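PDB 6DAU: spermidine N1-acetyltransferase from Vibrio cholerae O1 biovar El Tor, which probably catalyses transfer of an acetyl group from acetyl-CoA to the polyamines spermidine and spermine, as a GNAT-family N-acetyltransferase. Local coordinates for residues E34-F39 / E43-K48; R57-V60 / N66-G69. The protein carries 2 engineered substitutions. All coordinates share one frame; numbering follows the deposited sequence.

Contact 1. Residues E34-F39 / E43-K48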
loop_
_atom_site.group_PDB
_atom_site.type_symbol
_atom_site.label_atom_id
_atom_site.label_comp_id
_atom_site.label_asym_id
_atom_site.label_seq_id
_atom_site.Cartn_x
_atom_site.Cartn_y
_atom_site.Cartn_z
ATOM N N GLU C 34 -3.416 -24.081 1.315
ATOM C CA GLU C 34 -3.619 -23.262 2.525
ATOM C C GLU C 34 -4.736 -23.892 3.367
ATOM O O GLU C 34 -5.803 -24.186 2.832
ATOM C CB GLU C 34 -3.914 -21.819 2.154
ATOM C CG GLU C 34 -2.883 -21.240 1.150
ATOM C CD GLU C 34 -2.644 -19.762 1.327
ATOM O OE1 GLU C 34 -2.182 -19.393 2.399
ATOM O OE2 GLU C 34 -2.913 -18.969 0.400
ATOM N N PRO C 35 -4.476 -24.155 4.664
ATOM C CA PRO C 35 -5.476 -24.827 5.536
ATOM C C PRO C 35 -6.609 -23.848 5.872
ATOM O O PRO C 35 -6.386 -22.649 5.887
ATOM C CB PRO C 35 -4.662 -25.171 6.798
ATOM C CG PRO C 35 -3.633 -24.047 6.883
ATOM C CD PRO C 35 -3.282 -23.704 5.432
ATOM N N TYR C 36 -7.826 -24.332 6.063
ATOM C CA TYR C 36 -8.906 -23.461 6.546
ATOM C C TYR C 36 -9.872 -24.344 7.334
ATOM O O TYR C 36 -9.949 -25.555 7.076
ATOM C CB TYR C 36 -9.650 -22.772 5.400
ATOM C CG TYR C 36 -10.392 -23.719 4.494
ATOM C CD1 TYR C 36 -9.731 -24.379 3.437
ATOM C CD2 TYR C 36 -11.743 -24.005 4.720
ATOM C CE1 TYR C 36 -10.405 -25.274 2.614
ATOM C CE2 TYR C 36 -12.429 -24.913 3.926
ATOM C CZ TYR C 36 -11.778 -25.524 2.864
ATOM O OH TYR C 36 -12.485 -26.408 2.054
ATOM N N GLU C 37 -10.590 -23.735 8.283
ATOM C CA GLU C 37 -11.701 -24.408 8.952
ATOM C C GLU C 37 -13.017 -23.636 8.761
ATOM O O GLU C 37 -14.086 -24.244 8.700
ATOM C CB GLU C 37 -11.396 -24.584 10.451
ATOM C CG GLU C 37 -10.139 -25.423 10.700
ATOM C CD GLU C 37 -9.906 -25.745 12.160
ATOM O OE1 GLU C 37 -9.603 -24.860 12.978
ATOM O OE2 GLU C 37 -10.029 -26.918 12.503
ATOM N N SER C 38 -12.954 -22.302 8.697
ATOM C CA SER C 38 -14.175 -21.502 8.615
ATOM C C SER C 38 -14.557 -21.152 7.184
ATOM O O SER C 38 -13.712 -21.120 6.296
ATOM C CB SER C 38 -14.048 -20.230 9.472
ATOM O OG SER C 38 -13.264 -19.285 8.789
ATOM N N PHE C 39 -15.829 -20.844 6.973
ATOM C CA PHE C 39 -16.304 -20.316 5.709
ATOM C C PHE C 39 -15.591 -19.007 5.353
ATOM O O PHE C 39 -15.255 -18.810 4.183
ATOM C CB PHE C 39 -17.824 -20.093 5.722
ATOM C CG PHE C 39 -18.352 -19.494 4.435
ATOM C CD1 PHE C 39 -18.612 -20.303 3.314
ATOM C CD2 PHE C 39 -18.551 -18.101 4.329
ATOM C CE1 PHE C 39 -19.099 -19.723 2.128
ATOM C CE2 PHE C 39 -19.018 -17.532 3.147
ATOM C CZ PHE C 39 -19.314 -18.338 2.043
ATOM N N GLU C 43 -13.550 -18.273 1.975
ATOM C CA GLU C 43 -13.895 -17.192 1.070
ATOM C C GLU C 43 -12.688 -16.305 0.722
ATOM O O GLU C 43 -12.522 -15.937 -0.453
ATOM C CB GLU C 43 -15.058 -16.351 1.590
ATOM C CG GLU C 43 -15.607 -15.456 0.481
ATOM C CD GLU C 43 -16.985 -14.888 0.776
ATOM O OE1 GLU C 43 -17.223 -14.477 1.936
ATOM O OE2 GLU C 43 -17.813 -14.868 -0.179
ATOM N N GLU C 44 -11.858 -15.973 1.716
ATOM C CA GLU C 44 -10.642 -15.180 1.436
ATOM C C GLU C 44 -9.673 -15.964 0.528
ATOM O O GLU C 44 -9.114 -15.391 -0.413
ATOM C CB GLU C 44 -9.929 -14.730 2.698
ATOM C CG GLU C 44 -10.684 -13.639 3.417
ATOM C CD GLU C 44 -9.837 -12.941 4.444
ATOM O OE1 GLU C 44 -10.405 -12.113 5.154
ATOM O OE2 GLU C 44 -8.604 -13.175 4.473
ATOM N N LEU C 45 -9.548 -17.267 0.785
ATOM C CA LEU C 45 -8.679 -18.123 -0.023
ATOM C C LEU C 45 -9.187 -18.265 -1.452
ATOM O O LEU C 45 -8.395 -18.249 -2.396
ATOM C CB LEU C 45 -8.477 -19.487 0.645
ATOM C CG LEU C 45 -7.693 -19.390 1.955
ATOM C CD1 LEU C 45 -7.714 -20.742 2.692
ATOM C CD2 LEU C 45 -6.264 -18.908 1.719
ATOM N N TYR C 46 -10.509 -18.358 -1.611
ATOM C CA TYR C 46 -11.113 -18.393 -2.932
ATOM C C TYR C 46 -10.796 -17.112 -3.707
ATOM O O TYR C 46 -10.420 -17.202 -4.852
ATOM C CB TYR C 46 -12.623 -18.614 -2.885
ATOM C CG TYR C 46 -13.265 -18.476 -4.265
ATOM C CD1 TYR C 46 -13.260 -19.547 -5.179
ATOM C CD2 TYR C 46 -13.877 -17.266 -4.659
ATOM C CE1 TYR C 46 -13.841 -19.412 -6.459
ATOM C CE2 TYR C 46 -14.450 -17.112 -5.908
ATOM C CZ TYR C 46 -14.425 -18.178 -6.804
ATOM O OH TYR C 46 -15.031 -17.990 -8.008
ATOM N N ASN C 47 -10.956 -15.935 -3.084
ATOM C CA ASN C 47 -10.653 -14.659 -3.752
ATOM C C ASN C 47 -9.183 -14.563 -4.154
ATOM O O ASN C 47 -8.880 -14.097 -5.219
ATOM C CB ASN C 47 -11.021 -13.439 -2.887
ATOM C CG ASN C 47 -12.530 -13.326 -2.662
ATOM O OD1 ASN C 47 -13.337 -13.810 -3.454
ATOM N ND2 ASN C 47 -12.921 -12.704 -1.564
ATOM N N LYS C 48 -8.285 -15.041 -3.293
ATOM C CA LYS C 48 -6.870 -14.945 -3.566
ATOM C C LYS C 48 -6.448 -15.855 -4.753
ATOM O O LYS C 48 -5.565 -15.495 -5.527
ATOM C CB LYS C 48 -6.111 -15.318 -2.300
ATOM C CG LYS C 48 -4.593 -15.268 -2.440
ATOM C CD LYS C 48 -3.979 -15.657 -1.085
ATOM C CE LYS C 48 -2.457 -15.742 -1.166
ATOM N NZ LYS C 48 -2.011 -16.311 0.134
#
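Lys48 runs out from its helix with every side-chain torsion extended, CG lying anti to the backbone N (chi1 180°), and this full reach carries its ammonium to Glu34. In the glutamate chi1 sets CG beside the backbone N, and a bend at chi2 (-148°) swings the carboxylate past Leu45 to the lysine. The two side chains meet at about a right angle, and NZ of Lys48 forms a salt bridge with OE2 of Glu34 at 2.8 Å, taking the syn lone pair of that oxygen. His49 NE2 hydrogen-bonds to the same OE2, so two donors grip one carboxylate oxygen, which probably favours the ionised acid.

Beside the charged pair, Leu45 fills the angle between strand and helix with its forked end. Its CD2 lies 3.6 Å from Glu34 OE2 and 3.8 Å from Glu34 CB, while CD1 meets CB of Tyr36 at 3.9 Å. A branched, apolar residue suits this place because its methyls can spread, CD2 against the glutamate chain and CD1 between Glu34 and Tyr36; Trp31 covers it as well. The Tyr36 ring leads on to helix 15-24, where its hydroxyl bonds to Asn22.

Strand 34-36, paired with strand 29-31 in a small antiparallel hairpin, lies in the connection between helix 15-24 and helix 39-49, the first two helices of the GNAT fold, and the contact packs it against the second. Ser38 is the N-cap of helix 39-49, a common role for serine, whose short hydroxyl can reach forward to a backbone N-H.

In the helix's first turn, Glu43 N donates to Phe39 O at 2.8 Å. Alongside, Glu43 OE1 sits 3.7 Å from Phe39 CE2, with the ring and carboxylate planes 61° apart. The same ring makes a cation-pi contact with Arg16.

Contact 2. Residues R57-V60 / N66-G69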
loop_
_atom_site.group_PDB
_atom_site.type_symbol
_atom_site.label_atom_id
_atom_site.label_comp_id
_atom_site.label_asym_id
_atom_site.label_seq_id
_atom_site.Cartn_x
_atom_site.Cartn_y
_atom_site.Cartn_z
ATOM N N ARG C 57 -11.588 -27.320 -9.911
ATOM C CA ARG C 57 -12.732 -27.881 -9.191
ATOM C C ARG C 57 -14.005 -27.785 -9.994
ATOM O O ARG C 57 -14.262 -26.794 -10.686
ATOM C CB ARG C 57 -12.919 -27.197 -7.832
ATOM C CG ARG C 57 -11.851 -27.645 -6.837
ATOM C CD ARG C 57 -11.983 -26.919 -5.492
ATOM N NE ARG C 57 -10.955 -27.438 -4.574
ATOM C CZ ARG C 57 -9.707 -26.962 -4.488
ATOM N NH1 ARG C 57 -8.854 -27.525 -3.666
ATOM N NH2 ARG C 57 -9.307 -25.915 -5.214
ATOM N N PHE C 58 -14.807 -28.852 -9.897
ATOM C CA PHE C 58 -16.031 -28.962 -10.654
ATOM C C PHE C 58 -17.110 -29.430 -9.719
ATOM O O PHE C 58 -16.926 -30.434 -9.008
ATOM C CB PHE C 58 -15.833 -29.924 -11.843
ATOM C CG PHE C 58 -14.797 -29.447 -12.808
ATOM C CD1 PHE C 58 -15.136 -28.505 -13.783
ATOM C CD2 PHE C 58 -13.473 -29.846 -12.671
ATOM C CE1 PHE C 58 -14.171 -28.005 -14.646
ATOM C CE2 PHE C 58 -12.497 -29.338 -13.526
ATOM C CZ PHE C 58 -12.843 -28.435 -14.527
ATOM N N VAL C 59 -18.220 -28.692 -9.667
ATOM C CA VAL C 59 -19.331 -29.165 -8.857
ATOM C C VAL C 59 -20.233 -30.026 -9.729
ATOM O O VAL C 59 -20.475 -29.727 -10.902
ATOM C CB VAL C 59 -20.067 -28.087 -8.021
ATOM C CG1 VAL C 59 -19.237 -26.833 -7.812
ATOM C CG2 VAL C 59 -21.436 -27.748 -8.561
ATOM N N VAL C 60 -20.684 -31.126 -9.151
ATOM C CA VAL C 60 -21.514 -32.082 -9.841
ATOM C C VAL C 60 -22.972 -31.763 -9.508
ATOM O O VAL C 60 -23.334 -31.655 -8.335
ATOM C CB VAL C 60 -21.138 -33.520 -9.426
ATOM C CG1 VAL C 60 -22.039 -34.551 -10.107
ATOM C CG2 VAL C 60 -19.663 -33.796 -9.716
ATOM N N ASN C 66 -29.762 -30.212 -8.157
ATOM C CA ASN C 66 -29.319 -30.669 -6.837
ATOM C C ASN C 66 -27.792 -30.801 -6.834
ATOM O O ASN C 66 -27.187 -31.229 -7.807
ATOM C CB ASN C 66 -29.962 -31.998 -6.463
ATOM C CG ASN C 66 -31.458 -31.877 -6.261
ATOM O OD1 ASN C 66 -31.934 -31.084 -5.443
ATOM N ND2 ASN C 66 -32.211 -32.646 -7.030
ATOM N N LEU C 67 -27.192 -30.417 -5.720
ATOM C CA LEU C 67 -25.747 -30.448 -5.550
ATOM C C LEU C 67 -25.365 -31.852 -5.129
ATOM O O LEU C 67 -25.706 -32.292 -4.034
ATOM C CB LEU C 67 -25.313 -29.372 -4.543
ATOM C CG LEU C 67 -25.574 -27.923 -4.992
ATOM C CD1 LEU C 67 -25.840 -27.057 -3.749
ATOM C CD2 LEU C 67 -24.464 -27.373 -5.899
ATOM N N ILE C 68 -24.689 -32.554 -6.028
ATOM C CA ILE C 68 -24.387 -33.992 -5.873
ATOM C C ILE C 68 -23.034 -34.210 -5.195
ATOM O O ILE C 68 -22.920 -35.017 -4.252
ATOM C CB ILE C 68 -24.474 -34.740 -7.234
ATOM C CG1 ILE C 68 -25.871 -34.574 -7.868
ATOM C CG2 ILE C 68 -24.111 -36.201 -7.103
ATOM C CD1 ILE C 68 -27.064 -35.181 -7.105
ATOM N N GLY C 69 -22.010 -33.497 -5.671
ATOM C CA GLY C 69 -20.682 -33.589 -5.093
ATOM C C GLY C 69 -19.648 -32.731 -5.773
ATOM O O GLY C 69 -19.984 -31.784 -6.490
#
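Val60 holds Ile68 and Gly69 through its backbone, and here the contact is tight. Its carbonyl oxygen accepts a bond from Ile68 N at 2.8 Å and a weak one from Gly69 N at 3.5 Å. In return Val60 N donates to Gly69 O at 2.8 Å, almost straight at 175°, although the donor stands well above the carbonyl plane. Two residues thus face one, which makes this a classic beta bulge in the hairpin of strands 56-61 and 67-77. Glycine suits the second bulge position because no side chain stands beside Val60 there, and its phi/psi of 179°/-161° is a shape glycine takes up readily.

On this packed side CG1 of Val60, anti to the backbone N, rests 3.8 Å from Ile68 CB. Valine and isoleucine are both beta-branched, as fits buried strand residues, and helix 98-112 covers them with Leu102 and Phe98.

On the other face, at Val59 and Leu67, and at the turn beyond, the grip slackens. Val59 CG2 only grazes Leu67 CD2 at 4.0 Å, obliquely, and Leu67 is partly exposed. Asn66, a polar residue fit for solvent, has its CB pointing away from strand 56-61, while its backbone N bonds to Asp62 across the turn.

Three backbone bonds, one weak, satisfy the polar atoms of Val60 in an apolar setting, and side chains add more contact on the buried face than at the solvent end.

In the fold
The two contacts follow in series along one GNAT domain: contact 1 closes at helix 39-49, and strand 56-61, where contact 2 opens, is the next element of the chain. Their centres lie 19 Å apart and their nearest atoms about 7 Å, so they do not touch. Contact 2 belongs to the large mixed sheet, contact 1 to the helices and small hairpin outside it. Trp31 lies near both, packing on Leu45 and making a cation-pi contact with Arg57. The assembly of twelve chains joins the regions again: Glu37 packs on Phe58 of a neighbouring subunit, tying the peripheral segment of one chain to the sheet of another.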